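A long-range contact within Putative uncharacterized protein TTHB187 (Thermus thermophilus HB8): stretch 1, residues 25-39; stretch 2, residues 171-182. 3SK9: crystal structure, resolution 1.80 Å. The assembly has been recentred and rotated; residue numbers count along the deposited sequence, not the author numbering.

Stretch 1 (25-39) PLLAHMLDTAAVALA
Stretch 2 (171-182) RWLLEEVFRRLG

No hydrogen bond crosses between these two helices, yet charged side chains help build the pocket that holds the contact's one knob: the side chain of Leu 27 sits among Leu 173, Glu 176, Val 177 and Arg 180. The pocket's polar members are tied to each other within their own helix. Arg 180 NH2 donates to Glu 176 OE2 at 2.6 Å in a nearly straight salt bridge, and Arg 180 NE adds a weak bond to the same OE2 at 3.3 Å. With its carboxylate engaged, Glu 176 (t, p, chi3 -5°) offers methylene to the leucine, its CG lying 3.9 Å from Leu 27 CD2. Glu 176 OE1 also accepts from Arg 179 NH2 at 2.8 Å, on a residue that takes no part in the contact.

The frame is two alpha helices, 26-39, which continues later in the chain, and 171-181, which begins earlier, running in broadly the same direction at a crossing angle of -36°, with axes 10.3 Å apart at closest approach. Pro 25 holds the N-cap position of the first, with phi/psi -62/150; the residues after it stay near -63/-41. In the second, 171-180 stay near -62/-43, Leu 181 relaxes to -83/-14, and Gly 182 leaves the helix at 68/33, a positive phi that favours glycine. The register follows CA pairs: Leu 27 to Leu 173 at 6.8 Å, Leu 31 to Val 177 at 6.4 Å, and Ala 34 to Leu 181 at 7.9 Å.

Leu 27 (t, p) points toward the partner helix. Its CB meets Leu 173 CD2 at 3.8 Å, its CD1 lies 4.0 Å from Val 177 CG2, and its CD2 approaches the edge of the Trp 172 ring (t, chi2 99°), 4.2 Å from CZ3. Leu 173 (m, t) also reaches Leu 26 (t, p), CD1 to CD2 at 4.3 Å.

One turn on, Met 30 (m, t, p) uses its long, unbranched chain to bring CE within 3.5 Å of Val 177 CG2 and 4.2 Å of Leu 173 CB. Val 177 (t) is short and beta-branched, and points sideways where the CA atoms come nearest. Leu 31 (m, t) also starts sideways, but its end turns inward: CD2 lies 4.2 Å from Val 177 CA, while CD1 covers one face of the Arg 180 guanidinium, 3.7 Å from NH1. That flat group can receive a methyl on its face while its nitrogens bond in other directions. Arg 180 takes chi angles m, m, t and 109°.

At the C-terminal end, Leu 181 (m, m) spans the wider gap. Its CD2 touches Ala 34 CB at 3.9 Å and Leu 31 CD2 at 4.3 Å, while its CD1 meets Leu 38 CD2 (t, p) at 4.1 Å. The small Ala 34 pairs with this larger leucine.

The two stretches bury 541 Å² in all, with Leu 27 and Leu 31 covered most on the first. The rule is apolar packing along matched helical turns, with a charged pair, tied together within its own helix, forming part of the packing surface.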

# COMPACT_ATOMS: atom_id res chain seq x y z
N PRO A 25 13.08 6.97 3.05
CA PRO A 25 12.29 7.52 1.95
C PRO A 25 10.87 6.90 1.92
O PRO A 25 10.72 5.71 2.26
CB PRO A 25 13.09 7.07 0.70
CG PRO A 25 14.53 6.99 1.17
CD PRO A 25 14.42 6.49 2.62
N LEU A 26 9.89 7.66 1.45
CA LEU A 26 8.53 7.16 1.28
C LEU A 26 8.60 5.90 0.41
O LEU A 26 7.92 4.92 0.69
CB LEU A 26 7.66 8.21 0.60
CG LEU A 26 6.20 7.79 0.35
CD1 LEU A 26 5.54 7.29 1.61
CD2 LEU A 26 5.45 9.03 -0.20
N LEU A 27 9.41 5.91 -0.66
CA LEU A 27 9.42 4.74 -1.55
C LEU A 27 9.86 3.47 -0.82
O LEU A 27 9.36 2.36 -1.10
CB LEU A 27 10.37 4.97 -2.74
CG LEU A 27 10.50 3.80 -3.70
CD1 LEU A 27 9.18 3.43 -4.39
CD2 LEU A 27 11.59 4.17 -4.74
N ALA A 28 10.82 3.61 0.12
CA ALA A 28 11.27 2.48 0.93
C ALA A 28 10.10 1.94 1.76
O ALA A 28 9.92 0.72 1.86
CB ALA A 28 12.41 2.88 1.83
N HIS A 29 9.32 2.84 2.36
CA HIS A 29 8.19 2.41 3.15
C HIS A 29 7.16 1.72 2.26
O HIS A 29 6.56 0.73 2.65
CB HIS A 29 7.55 3.60 3.86
CG HIS A 29 6.35 3.22 4.68
ND1 HIS A 29 6.44 2.42 5.79
CD2 HIS A 29 5.04 3.48 4.51
CE1 HIS A 29 5.23 2.22 6.29
NE2 HIS A 29 4.36 2.86 5.53
N MET A 30 6.94 2.24 1.06
CA MET A 30 5.94 1.63 0.16
C MET A 30 6.38 0.23 -0.28
O MET A 30 5.59 -0.73 -0.33
CB MET A 30 5.68 2.53 -1.08
CG MET A 30 4.91 3.86 -0.81
SD MET A 30 5.07 5.01 -2.25
CE MET A 30 4.16 4.11 -3.50
N LEU A 31 7.67 0.07 -0.57
CA LEU A 31 8.14 -1.24 -0.99
C LEU A 31 8.15 -2.24 0.18
O LEU A 31 7.86 -3.46 -0.00
CB LEU A 31 9.52 -1.14 -1.62
CG LEU A 31 9.61 -0.44 -2.97
CD1 LEU A 31 11.09 -0.19 -3.34
CD2 LEU A 31 8.90 -1.25 -4.06
N ASP A 32 8.45 -1.74 1.38
CA ASP A 32 8.40 -2.60 2.58
C ASP A 32 6.97 -3.12 2.79
O ASP A 32 6.77 -4.28 3.18
CB ASP A 32 8.79 -1.84 3.86
CG ASP A 32 10.29 -1.47 3.90
OD1 ASP A 32 11.03 -2.06 3.10
OD2 ASP A 32 10.66 -0.62 4.73
N THR A 33 6.01 -2.22 2.62
CA THR A 33 4.58 -2.55 2.81
C THR A 33 4.17 -3.60 1.80
O THR A 33 3.49 -4.57 2.10
CB THR A 33 3.69 -1.26 2.68
OG1 THR A 33 4.08 -0.33 3.71
CG2 THR A 33 2.17 -1.61 2.85
N ALA A 34 4.55 -3.39 0.55
CA ALA A 34 4.28 -4.41 -0.50
C ALA A 34 4.94 -5.75 -0.19
O ALA A 34 4.36 -6.80 -0.46
CB ALA A 34 4.77 -3.91 -1.89
N ALA A 35 6.15 -5.71 0.37
CA ALA A 35 6.89 -6.93 0.67
C ALA A 35 6.18 -7.71 1.80
O ALA A 35 6.07 -8.93 1.74
CB ALA A 35 8.38 -6.61 1.06
N VAL A 36 5.69 -6.98 2.81
CA VAL A 36 4.93 -7.65 3.89
C VAL A 36 3.65 -8.25 3.31
O VAL A 36 3.26 -9.39 3.64
CB VAL A 36 4.56 -6.68 5.03
CG1 VAL A 36 3.62 -7.35 6.07
CG2 VAL A 36 5.86 -6.14 5.74
N ALA A 37 2.95 -7.47 2.46
CA ALA A 37 1.71 -7.97 1.85
C ALA A 37 1.97 -9.27 1.07
O ALA A 37 1.22 -10.22 1.19
CB ALA A 37 1.11 -6.90 0.89
N LEU A 38 3.03 -9.28 0.25
CA LEU A 38 3.32 -10.45 -0.57
C LEU A 38 3.67 -11.65 0.34
O LEU A 38 3.17 -12.78 0.14
CB LEU A 38 4.45 -10.14 -1.55
CG LEU A 38 4.72 -11.25 -2.58
CD1 LEU A 38 3.40 -11.69 -3.26
CD2 LEU A 38 5.74 -10.81 -3.63
N ALA A 39 4.44 -11.39 1.38
CA ALA A 39 4.86 -12.48 2.29
C ALA A 39 3.68 -13.07 3.05
O ALA A 39 3.55 -14.29 3.19
CB ALA A 39 5.95 -12.00 3.26
N ARG A 171 2.93 9.87 -9.69
CA ARG A 171 2.75 8.83 -10.70
C ARG A 171 4.02 7.99 -10.84
O ARG A 171 3.96 6.75 -11.00
CB ARG A 171 2.34 9.47 -12.03
CG ARG A 171 0.97 10.24 -11.86
CD ARG A 171 0.53 11.19 -13.01
NE ARG A 171 -0.93 11.47 -12.95
CZ ARG A 171 -1.54 12.14 -11.96
NH1 ARG A 171 -0.84 12.65 -10.92
NH2 ARG A 171 -2.86 12.32 -11.99
N TRP A 172 5.16 8.67 -10.72
CA TRP A 172 6.48 7.99 -10.73
C TRP A 172 6.58 6.94 -9.62
O TRP A 172 6.98 5.78 -9.86
CB TRP A 172 7.60 9.02 -10.58
CG TRP A 172 9.02 8.47 -10.82
CD1 TRP A 172 9.77 8.57 -11.97
CD2 TRP A 172 9.85 7.82 -9.86
NE1 TRP A 172 11.00 7.96 -11.80
CE2 TRP A 172 11.08 7.49 -10.51
CE3 TRP A 172 9.68 7.45 -8.52
CZ2 TRP A 172 12.12 6.82 -9.85
CZ3 TRP A 172 10.70 6.79 -7.87
CH2 TRP A 172 11.91 6.47 -8.54
N LEU A 173 6.13 7.30 -8.43
CA LEU A 173 6.20 6.35 -7.31
C LEU A 173 5.31 5.11 -7.52
O LEU A 173 5.72 3.97 -7.27
CB LEU A 173 5.77 7.06 -6.02
CG LEU A 173 6.82 7.99 -5.41
CD1 LEU A 173 6.20 8.84 -4.40
CD2 LEU A 173 8.02 7.20 -4.80
N LEU A 174 4.08 5.33 -7.94
CA LEU A 174 3.21 4.19 -8.27
C LEU A 174 3.83 3.27 -9.34
O LEU A 174 3.81 2.05 -9.23
CB LEU A 174 1.86 4.69 -8.76
CG LEU A 174 0.92 3.52 -9.14
CD1 LEU A 174 -0.51 3.94 -8.89
CD2 LEU A 174 1.13 3.06 -10.61
N GLU A 175 4.39 3.85 -10.40
CA GLU A 175 5.00 3.05 -11.44
C GLU A 175 6.19 2.27 -10.87
O GLU A 175 6.40 1.11 -11.19
CB GLU A 175 5.39 3.98 -12.61
CG GLU A 175 5.68 3.30 -13.88
CD GLU A 175 4.51 2.53 -14.43
OE1 GLU A 175 3.33 2.95 -14.29
OE2 GLU A 175 4.80 1.45 -15.01
N GLU A 176 6.97 2.88 -9.98
CA GLU A 176 8.13 2.17 -9.42
C GLU A 176 7.74 0.91 -8.60
O GLU A 176 8.43 -0.08 -8.64
CB GLU A 176 8.95 3.13 -8.58
CG GLU A 176 10.25 2.60 -8.06
CD GLU A 176 11.38 2.60 -9.10
OE1 GLU A 176 11.17 2.94 -10.28
OE2 GLU A 176 12.52 2.24 -8.75
N VAL A 177 6.70 1.02 -7.79
CA VAL A 177 6.21 -0.10 -7.01
C VAL A 177 5.65 -1.18 -7.93
O VAL A 177 6.05 -2.32 -7.82
CB VAL A 177 5.13 0.37 -6.02
CG1 VAL A 177 4.50 -0.83 -5.30
CG2 VAL A 177 5.78 1.35 -4.99
N PHE A 178 4.76 -0.82 -8.85
CA PHE A 178 4.19 -1.84 -9.77
C PHE A 178 5.27 -2.55 -10.57
O PHE A 178 5.26 -3.78 -10.73
CB PHE A 178 3.16 -1.21 -10.71
CG PHE A 178 1.79 -1.14 -10.13
CD1 PHE A 178 0.78 -1.95 -10.61
CD2 PHE A 178 1.54 -0.35 -9.02
CE1 PHE A 178 -0.48 -1.93 -10.03
CE2 PHE A 178 0.25 -0.32 -8.44
CZ PHE A 178 -0.75 -1.10 -8.95
N ARG A 179 6.24 -1.79 -11.04
CA ARG A 179 7.33 -2.38 -11.80
C ARG A 179 8.21 -3.32 -10.95
O ARG A 179 8.55 -4.41 -11.39
CB ARG A 179 8.19 -1.30 -12.44
CG ARG A 179 9.33 -1.86 -13.29
CD ARG A 179 10.03 -0.76 -14.09
NE ARG A 179 10.27 0.45 -13.30
CZ ARG A 179 9.58 1.59 -13.44
NH1 ARG A 179 8.62 1.68 -14.36
NH2 ARG A 179 9.86 2.64 -12.70
N ARG A 180 8.58 -2.89 -9.75
CA ARG A 180 9.38 -3.71 -8.85
C ARG A 180 8.70 -5.04 -8.45
O ARG A 180 9.38 -6.04 -8.29
CB ARG A 180 9.72 -2.98 -7.53
CG ARG A 180 10.50 -1.76 -7.64
CD ARG A 180 11.92 -2.11 -7.80
NE ARG A 180 12.55 -0.84 -7.70
CZ ARG A 180 13.29 -0.37 -6.71
NH1 ARG A 180 13.77 -1.11 -5.70
NH2 ARG A 180 13.61 0.88 -6.83
N LEU A 181 7.38 -5.01 -8.24
CA LEU A 181 6.59 -6.19 -7.84
C LEU A 181 6.20 -7.07 -9.00
O LEU A 181 5.74 -8.20 -8.80
CB LEU A 181 5.29 -5.77 -7.15
CG LEU A 181 5.40 -5.55 -5.64
CD1 LEU A 181 5.50 -6.86 -4.87
CD2 LEU A 181 6.58 -4.63 -5.30
N GLY A 182 6.34 -6.55 -10.22
CA GLY A 182 5.98 -7.32 -11.41
C GLY A 182 4.48 -7.51 -11.48
O GLY A 182 4.01 -8.53 -11.98